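Local coordinates for cation-transporting ATPase, E1-E2 family protein (Streptococcus pneumoniae, PDB 4F2F), which probably exports copper(I) across the cell membrane at the cost of ATP, this metal-binding domain holding two copper(I) ions and contributing to copper resistance, at residues 23-35 against 85-99. Residues are numbered along the deposited sequence; the frame is centred on the assembly and turned at random.
Sequences KGYHPAHIQLQKG and FSCGMKMQKGSYTVV. With CU1 (copper (I) ion), chain C; CU1 (copper (I) ion), chain B.
Ala-28 O accepts the N-H of Ser-95 and opens a parallel pairing of 29-33 with 93-99 in which six backbone bonds alternate between the strands, ending with Lys-34 N on Val-99 O at 2.8 Å. His-29 and Gln-31 bond through their backbones to Val-6 and Ala-8 of strand 6-11, while Gln-33 N is met by Gln-15 OE1. On the face of His-29 and Gln-31 the side chains join in: Ser-95 OG and His-29 ND1 share a hydrogen bond of 2.7 Å at the ring edge, and OG also bonds a water. That water donates to Ile-30 O, giving this carbonyl a second partner besides Thr-97 N, and reaches Thr-97 OG1 at 2.7 Å. Where direct pairing stops, another water accepts from Tyr-25 N and donates to Lys-93 O. In the buried interior Phe-85 sets its edge against a face of Tyr-25 (planes at 69°), and Tyr-25 OH lies 3.2 Å from Cys-87 CB. Cys-87 SG, bound to copper, also accepts a long but nearly straight bond from Gln-92 N (174°), with weak ones from Met-89 and Met-91. Parallel pairing beside an antiparallel hairpin, 81-87 with 93-99, whose loop carries metal ligands, is characteristic of the cupredoxin fold, here with a two-copper site completed by Cys-50.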
loop_
_atom_site.group_PDB
_atom_site.type_symbol
_atom_site.label_atom_id
_atom_site.label_comp_id
_atom_site.label_asym_id
_atom_site.label_seq_id
_atom_site.Cartn_x
_atom_site.Cartn_y
_atom_site.Cartn_z
ATOM N N LYS A 23 2.677 -9.398 -10.850
ATOM C CA LYS A 23 4.094 -9.282 -11.163
ATOM C C LYS A 23 4.674 -8.112 -10.378
ATOM O O LYS A 23 5.240 -7.177 -10.949
ATOM C CB LYS A 23 4.295 -9.082 -12.667
ATOM C CG LYS A 23 3.765 -10.230 -13.513
ATOM C CD LYS A 23 4.483 -11.529 -13.182
ATOM C CE LYS A 23 4.035 -12.659 -14.091
ATOM N NZ LYS A 23 4.864 -13.884 -13.905
ATOM N N GLY A 24 4.520 -8.175 -9.059
ATOM C CA GLY A 24 4.910 -7.085 -8.186
ATOM C C GLY A 24 3.742 -6.160 -7.907
ATOM O O GLY A 24 2.643 -6.352 -8.433
ATOM N N TYR A 25 3.973 -5.154 -7.073
ATOM C CA TYR A 25 2.957 -4.146 -6.811
ATOM C C TYR A 25 3.182 -2.934 -7.705
ATOM O O TYR A 25 4.322 -2.533 -7.940
ATOM C CB TYR A 25 2.972 -3.732 -5.339
ATOM C CG TYR A 25 2.558 -4.836 -4.395
ATOM C CD1 TYR A 25 1.227 -5.215 -4.282
ATOM C CD2 TYR A 25 3.495 -5.497 -3.613
ATOM C CE1 TYR A 25 0.842 -6.227 -3.416
ATOM C CE2 TYR A 25 3.119 -6.509 -2.746
ATOM C CZ TYR A 25 1.791 -6.867 -2.653
ATOM O OH TYR A 25 1.416 -7.873 -1.793
ATOM N N HIS A 26 2.094 -2.358 -8.204
ATOM C CA HIS A 26 2.188 -1.193 -9.076
ATOM C C HIS A 26 1.103 -0.170 -8.753
ATOM O O HIS A 26 -0.082 -0.437 -8.951
ATOM C CB HIS A 26 2.095 -1.622 -10.542
ATOM C CG HIS A 26 3.020 -2.746 -10.900
ATOM N ND1 HIS A 26 4.345 -2.544 -11.224
ATOM C CD2 HIS A 26 2.813 -4.080 -10.973
ATOM C CE1 HIS A 26 4.913 -3.708 -11.484
ATOM N NE2 HIS A 26 4.006 -4.657 -11.341
ATOM N N PRO A 27 1.501 1.008 -8.245
ATOM C CA PRO A 27 2.884 1.414 -7.966
ATOM C C PRO A 27 3.423 0.748 -6.705
ATOM O O PRO A 27 2.672 0.534 -5.754
ATOM C CB PRO A 27 2.753 2.919 -7.728
ATOM C CG PRO A 27 1.383 3.077 -7.165
ATOM C CD PRO A 27 0.537 2.066 -7.889
ATOM N N ALA A 28 4.714 0.436 -6.699
ATOM C CA ALA A 28 5.336 -0.190 -5.540
ATOM C C ALA A 28 5.709 0.842 -4.482
ATOM O O ALA A 28 5.798 0.524 -3.298
ATOM C CB ALA A 28 6.557 -0.989 -5.960
ATOM N N HIS A 29 5.924 2.082 -4.911
ATOM C CA HIS A 29 6.330 3.140 -3.995
ATOM C C HIS A 29 5.361 4.309 -4.041
ATOM O O HIS A 29 5.098 4.869 -5.105
ATOM C CB HIS A 29 7.748 3.610 -4.319
ATOM C CG HIS A 29 8.746 2.498 -4.375
ATOM N ND1 HIS A 29 9.150 1.806 -3.255
ATOM C CD2 HIS A 29 9.409 1.948 -5.420
ATOM C CE1 HIS A 29 10.026 0.880 -3.606
ATOM N NE2 HIS A 29 10.199 0.946 -4.914
ATOM N N ILE A 30 4.826 4.671 -2.882
ATOM C CA ILE A 30 3.849 5.747 -2.804
ATOM C C ILE A 30 4.234 6.768 -1.741
ATOM O O ILE A 30 5.087 6.508 -0.891
ATOM C CB ILE A 30 2.431 5.212 -2.513
ATOM C CG1 ILE A 30 2.326 4.703 -1.075
ATOM C CG2 ILE A 30 2.051 4.119 -3.505
ATOM C CD1 ILE A 30 0.942 4.205 -0.706
ATOM N N GLN A 31 3.597 7.934 -1.800
ATOM C CA GLN A 31 3.827 8.991 -0.827
ATOM C C GLN A 31 2.521 9.355 -0.127
ATOM O O GLN A 31 1.472 9.468 -0.766
ATOM C CB GLN A 31 4.429 10.225 -1.505
ATOM C CG GLN A 31 4.735 11.369 -0.548
ATOM C CD GLN A 31 5.190 12.627 -1.261
ATOM O OE1 GLN A 31 6.326 12.716 -1.729
ATOM N NE2 GLN A 31 4.301 13.611 -1.345
ATOM N N LEU A 32 2.592 9.525 1.189
ATOM C CA LEU A 32 1.424 9.869 1.990
ATOM C C LEU A 32 1.715 11.086 2.862
ATOM O O LEU A 32 2.846 11.283 3.305
ATOM C CB LEU A 32 1.025 8.691 2.880
ATOM C CG LEU A 32 0.703 7.355 2.210
ATOM C CD1 LEU A 32 0.453 6.292 3.266
ATOM C CD2 LEU A 32 -0.497 7.481 1.284
ATOM N N GLN A 33 0.690 11.895 3.107
ATOM C CA GLN A 33 0.808 13.043 3.998
ATOM C C GLN A 33 0.536 12.624 5.440
ATOM O O GLN A 33 -0.438 11.924 5.714
ATOM C CB GLN A 33 -0.173 14.143 3.578
ATOM C CG GLN A 33 0.172 14.821 2.258
ATOM C CD GLN A 33 1.334 15.786 2.386
ATOM O OE1 GLN A 33 1.450 16.506 3.376
ATOM N NE2 GLN A 33 2.205 15.801 1.382
ATOM N N LYS A 34 1.397 13.051 6.359
ATOM C CA LYS A 34 1.226 12.724 7.772
ATOM C C LYS A 34 -0.062 13.331 8.331
ATOM O O LYS A 34 -0.420 14.464 8.005
ATOM C CB LYS A 34 2.440 13.203 8.582
ATOM C CG LYS A 34 2.242 13.207 10.095
ATOM C CD LYS A 34 3.418 13.871 10.807
ATOM C CE LYS A 34 3.061 14.265 12.237
ATOM N NZ LYS A 34 2.803 13.087 13.112
ATOM N N GLY A 35 -0.767 12.563 9.157
ATOM C CA GLY A 35 -1.945 13.062 9.844
ATOM C C GLY A 35 -3.242 13.033 9.051
ATOM O O GLY A 35 -4.301 13.375 9.579
ATOM N N PHE A 85 5.803 -1.936 2.986
ATOM C CA PHE A 85 4.660 -2.835 2.926
ATOM C C PHE A 85 5.049 -3.981 2.001
ATOM O O PHE A 85 5.979 -3.854 1.207
ATOM C CB PHE A 85 3.378 -2.118 2.466
ATOM C CG PHE A 85 3.335 -1.789 0.993
ATOM C CD1 PHE A 85 2.984 -2.753 0.058
ATOM C CD2 PHE A 85 3.592 -0.501 0.548
ATOM C CE1 PHE A 85 2.923 -2.447 -1.291
ATOM C CE2 PHE A 85 3.534 -0.189 -0.801
ATOM C CZ PHE A 85 3.198 -1.165 -1.721
ATOM N N SER A 86 4.370 -5.112 2.121
ATOM C CA SER A 86 4.720 -6.267 1.316
ATOM C C SER A 86 3.553 -7.232 1.273
ATOM O O SER A 86 2.518 -6.988 1.892
ATOM C CB SER A 86 5.948 -6.971 1.899
ATOM O OG SER A 86 5.640 -7.623 3.119
ATOM N N CYS A 87 3.712 -8.319 0.526
ATOM C CA CYS A 87 2.779 -9.429 0.630
ATOM C C CYS A 87 3.005 -10.123 1.967
ATOM O O CYS A 87 3.942 -9.794 2.696
ATOM C CB CYS A 87 2.979 -10.417 -0.516
ATOM S SG CYS A 87 4.555 -11.292 -0.454
ATOM N N GLY A 88 2.145 -11.082 2.286
ATOM C CA GLY A 88 2.260 -11.812 3.534
ATOM C C GLY A 88 3.503 -12.678 3.626
ATOM O O GLY A 88 3.866 -13.126 4.710
ATOM N N MET A 89 4.158 -12.918 2.494
ATOM C CA MET A 89 5.357 -13.750 2.479
ATOM C C MET A 89 6.617 -12.898 2.548
ATOM O O MET A 89 7.727 -13.425 2.671
ATOM C CB MET A 89 5.397 -14.614 1.219
ATOM C CG MET A 89 4.169 -15.484 1.006
ATOM S SD MET A 89 4.380 -16.606 -0.391
ATOM C CE MET A 89 5.270 -17.959 0.373
ATOM N N LYS A 90 6.432 -11.585 2.454
ATOM C CA LYS A 90 7.538 -10.631 2.409
ATOM C C LYS A 90 8.452 -10.855 1.198
ATOM O O LYS A 90 9.619 -10.459 1.208
ATOM C CB LYS A 90 8.321 -10.641 3.730
ATOM C CG LYS A 90 7.482 -10.180 4.920
ATOM C CD LYS A 90 8.099 -10.555 6.263
ATOM C CE LYS A 90 9.348 -9.745 6.563
ATOM N NZ LYS A 90 9.810 -9.963 7.966
ATOM N N MET A 91 7.906 -11.474 0.151
ATOM C CA MET A 91 8.644 -11.709 -1.091
ATOM C C MET A 91 8.483 -10.551 -2.070
ATOM O O MET A 91 9.432 -10.165 -2.751
ATOM C CB MET A 91 8.194 -13.013 -1.755
ATOM C CG MET A 91 8.514 -14.261 -0.951
ATOM S SD MET A 91 7.871 -15.766 -1.707
ATOM C CE MET A 91 8.936 -15.927 -3.140
ATOM N N GLN A 92 7.272 -10.009 -2.145
ATOM C CA GLN A 92 6.997 -8.856 -2.996
ATOM C C GLN A 92 6.854 -7.612 -2.130
ATOM O O GLN A 92 5.996 -7.560 -1.248
ATOM C CB GLN A 92 5.729 -9.093 -3.821
ATOM C CG GLN A 92 5.813 -10.290 -4.756
ATOM C CD GLN A 92 6.812 -10.083 -5.877
ATOM O OE1 GLN A 92 7.112 -8.950 -6.252
ATOM N NE2 GLN A 92 7.338 -11.179 -6.416
ATOM N N LYS A 93 7.694 -6.612 -2.380
ATOM C CA LYS A 93 7.767 -5.454 -1.496
ATOM C C LYS A 93 7.410 -4.125 -2.156
ATOM O O LYS A 93 7.419 -3.987 -3.382
ATOM C CB LYS A 93 9.165 -5.340 -0.892
ATOM C CG LYS A 93 9.590 -6.537 -0.064
ATOM C CD LYS A 93 11.064 -6.436 0.269
ATOM C CE LYS A 93 11.512 -7.590 1.141
ATOM N NZ LYS A 93 12.992 -7.614 1.277
ATOM N N GLY A 94 7.101 -3.148 -1.311
ATOM C CA GLY A 94 6.821 -1.791 -1.734
ATOM C C GLY A 94 7.130 -0.878 -0.566
ATOM O O GLY A 94 7.585 -1.338 0.481
ATOM N N SER A 95 6.896 0.415 -0.734
ATOM C CA SER A 95 7.155 1.350 0.345
ATOM C C SER A 95 6.157 2.489 0.343
ATOM O O SER A 95 5.593 2.843 -0.694
ATOM C CB SER A 95 8.582 1.907 0.262
ATOM O OG SER A 95 8.720 2.849 -0.784
ATOM N N TYR A 96 5.928 3.050 1.522
ATOM C CA TYR A 96 5.178 4.287 1.622
ATOM C C TYR A 96 5.983 5.303 2.416
ATOM O O TYR A 96 6.428 5.031 3.531
ATOM C CB TYR A 96 3.781 4.065 2.215
ATOM C CG TYR A 96 3.737 3.467 3.606
ATOM C CD1 TYR A 96 3.870 2.100 3.801
ATOM C CD2 TYR A 96 3.520 4.268 4.720
ATOM C CE1 TYR A 96 3.809 1.550 5.067
ATOM C CE2 TYR A 96 3.458 3.729 5.988
ATOM C CZ TYR A 96 3.604 2.370 6.156
ATOM O OH TYR A 96 3.546 1.833 7.419
ATOM N N THR A 97 6.195 6.464 1.812
ATOM C CA THR A 97 6.964 7.519 2.444
ATOM C C THR A 97 6.008 8.571 2.972
ATOM O O THR A 97 5.203 9.128 2.220
ATOM C CB THR A 97 7.959 8.149 1.457
ATOM O OG1 THR A 97 8.830 7.131 0.950
ATOM C CG2 THR A 97 8.790 9.224 2.145
ATOM N N VAL A 98 6.084 8.822 4.273
ATOM C CA VAL A 98 5.195 9.771 4.924
ATOM C C VAL A 98 5.883 11.124 5.057
ATOM O O VAL A 98 6.933 11.235 5.692
ATOM C CB VAL A 98 4.756 9.267 6.309
ATOM C CG1 VAL A 98 3.838 10.279 6.979
ATOM C CG2 VAL A 98 4.060 7.917 6.180
ATOM N N VAL A 99 5.290 12.146 4.444
ATOM C CA VAL A 99 5.864 13.487 4.461
ATOM C C VAL A 99 4.963 14.474 5.198
ATOM O O VAL A 99 3.773 14.222 5.392
ATOM C CB VAL A 99 6.131 14.007 3.034
ATOM C CG1 VAL A 99 7.038 13.048 2.282
ATOM C CG2 VAL A 99 4.819 14.203 2.289
HETATM CU CU CU1 C . 5.666 -15.748 -2.099
HETATM CU CU CU1 B . 4.305 -12.815 -1.946
HETATM O O HOH W 1 6.584 -5.247 -5.772
HETATM O O HOH W 2 7.733 5.538 -0.938
#